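Local atomic coordinates of putative Fe-S biosynthesis protein (Lactobacillus salivarius, PDB entry 2P2E), a protein that is of unknown function but may take part in iron-sulphur cluster assembly. Residues 98-102 and 112-116. Numbering follows the deposited sequence.
Sequences SLLRL and PALSI
Leu114 (chi1 t, chi2 p) lays its side chain against Leu100 and Leu102, with CB 4.0 Å from Leu100 CB and CD2 3.9 Å from Leu102 CB. The two segments belong to a beta hairpin of strands 100-104 and 108-118, in the wall of a closed beta-barrel, a worked case of strand pairing beside a corner. Leu100 and Leu114 form one antiparallel hydrogen-bonded pair, CA atoms 4.8 Å apart, their side chains on the same face. The chain turns at Pro112 and Ala113 (phi/psi -60/-27 and -131/87), consistent with the 114° between the directions Leu99 to Leu102 and Pro112 to Ile116. Leu100 CD1 reaches Ile116 CD1 at 4.0 Å, and both side chains touch helix 9-19. Separately, Leu99 CD1 meets Ala113 CB at 3.7 Å. Arg101, bent at chi3 (m), carries its guanidinium to Glu109 in a salt bridge. Leu114 N donates to Leu100 O at 2.7 Å, whereas the return bond, Leu100 N to Leu114 O, is weak at 3.4 Å; a water also links these two atoms, accepting from Leu100 N (3.0 Å) and donating to Leu114 O (2.7 Å).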
loop_
_atom_site.group_PDB
_atom_site.type_symbol
_atom_site.label_atom_id
_atom_site.label_comp_id
_atom_site.label_asym_id
_atom_site.label_seq_id
_atom_site.Cartn_x
_atom_site.Cartn_y
_atom_site.Cartn_z
ATOM N N SER A 98 9.296 -1.465 -14.025
ATOM C CA SER A 98 7.853 -1.267 -14.009
ATOM C C SER A 98 7.287 -1.187 -12.602
ATOM O O SER A 98 6.076 -1.310 -12.412
ATOM C CB SER A 98 7.159 -2.401 -14.759
ATOM O OG SER A 98 7.375 -3.649 -14.118
ATOM N N LEU A 99 8.151 -0.983 -11.614
ATOM C CA LEU A 99 7.689 -0.909 -10.236
ATOM C C LEU A 99 7.277 0.488 -9.800
ATOM O O LEU A 99 7.611 1.488 -10.445
ATOM C CB LEU A 99 8.773 -1.422 -9.298
ATOM C CG LEU A 99 8.947 -2.936 -9.242
ATOM C CD1 LEU A 99 10.215 -3.267 -8.473
ATOM C CD2 LEU A 99 7.747 -3.564 -8.568
ATOM N N LEU A 100 6.539 0.551 -8.698
ATOM C CA LEU A 100 6.108 1.825 -8.168
ATOM C C LEU A 100 7.137 2.334 -7.179
ATOM O O LEU A 100 8.024 1.596 -6.751
ATOM C CB LEU A 100 4.761 1.693 -7.472
ATOM C CG LEU A 100 3.564 1.400 -8.372
ATOM C CD1 LEU A 100 2.316 1.282 -7.527
ATOM C CD2 LEU A 100 3.400 2.501 -9.386
ATOM N N ARG A 101 7.009 3.602 -6.818
ATOM C CA ARG A 101 7.920 4.225 -5.878
ATOM C C ARG A 101 7.111 4.932 -4.800
ATOM O O ARG A 101 6.084 5.529 -5.084
ATOM C CB ARG A 101 8.795 5.236 -6.613
ATOM C CG ARG A 101 9.844 5.866 -5.745
ATOM C CD ARG A 101 10.357 7.146 -6.376
ATOM N NE ARG A 101 10.838 6.922 -7.732
ATOM C CZ ARG A 101 11.890 6.162 -8.037
ATOM N NH1 ARG A 101 12.579 5.549 -7.070
ATOM N NH2 ARG A 101 12.247 6.004 -9.313
ATOM N N LEU A 102 7.573 4.858 -3.562
ATOM C CA LEU A 102 6.891 5.514 -2.464
ATOM C C LEU A 102 7.815 6.541 -1.830
ATOM O O LEU A 102 8.819 6.180 -1.220
ATOM C CB LEU A 102 6.474 4.497 -1.404
ATOM C CG LEU A 102 5.835 5.148 -0.168
ATOM C CD1 LEU A 102 4.473 5.678 -0.535
ATOM C CD2 LEU A 102 5.727 4.158 0.980
ATOM N N PRO A 112 11.953 2.818 -2.624
ATOM C CA PRO A 112 12.246 2.977 -4.056
ATOM C C PRO A 112 11.606 1.975 -5.010
ATOM O O PRO A 112 11.381 2.290 -6.173
ATOM C CB PRO A 112 13.775 2.941 -4.104
ATOM C CG PRO A 112 14.145 2.139 -2.890
ATOM C CD PRO A 112 13.190 2.654 -1.844
ATOM N N ALA A 113 11.316 0.771 -4.532
ATOM C CA ALA A 113 10.691 -0.246 -5.370
ATOM C C ALA A 113 9.494 -0.839 -4.631
ATOM O O ALA A 113 9.600 -1.850 -3.944
ATOM C CB ALA A 113 11.694 -1.332 -5.713
ATOM N N LEU A 114 8.348 -0.195 -4.783
ATOM C CA LEU A 114 7.117 -0.609 -4.126
ATOM C C LEU A 114 6.379 -1.678 -4.925
ATOM O O LEU A 114 5.866 -1.401 -5.996
ATOM C CB LEU A 114 6.246 0.621 -3.966
ATOM C CG LEU A 114 4.965 0.587 -3.153
ATOM C CD1 LEU A 114 5.263 0.303 -1.688
ATOM C CD2 LEU A 114 4.286 1.935 -3.317
ATOM N N SER A 115 6.307 -2.895 -4.404
ATOM C CA SER A 115 5.636 -3.981 -5.121
ATOM C C SER A 115 4.151 -4.053 -4.847
ATOM O O SER A 115 3.642 -3.396 -3.950
ATOM C CB SER A 115 6.246 -5.326 -4.750
ATOM O OG SER A 115 5.827 -5.733 -3.462
ATOM N N ILE A 116 3.453 -4.871 -5.618
ATOM C CA ILE A 116 2.020 -5.030 -5.438
ATOM C C ILE A 116 1.652 -6.499 -5.284
ATOM O O ILE A 116 2.020 -7.323 -6.108
ATOM C CB ILE A 116 1.256 -4.477 -6.631
ATOM C CG1 ILE A 116 1.754 -3.074 -6.949
ATOM C CG2 ILE A 116 -0.240 -4.477 -6.329
ATOM C CD1 ILE A 116 1.291 -2.562 -8.280
HETATM O O HOH W 1 4.942 -2.004 -8.514
#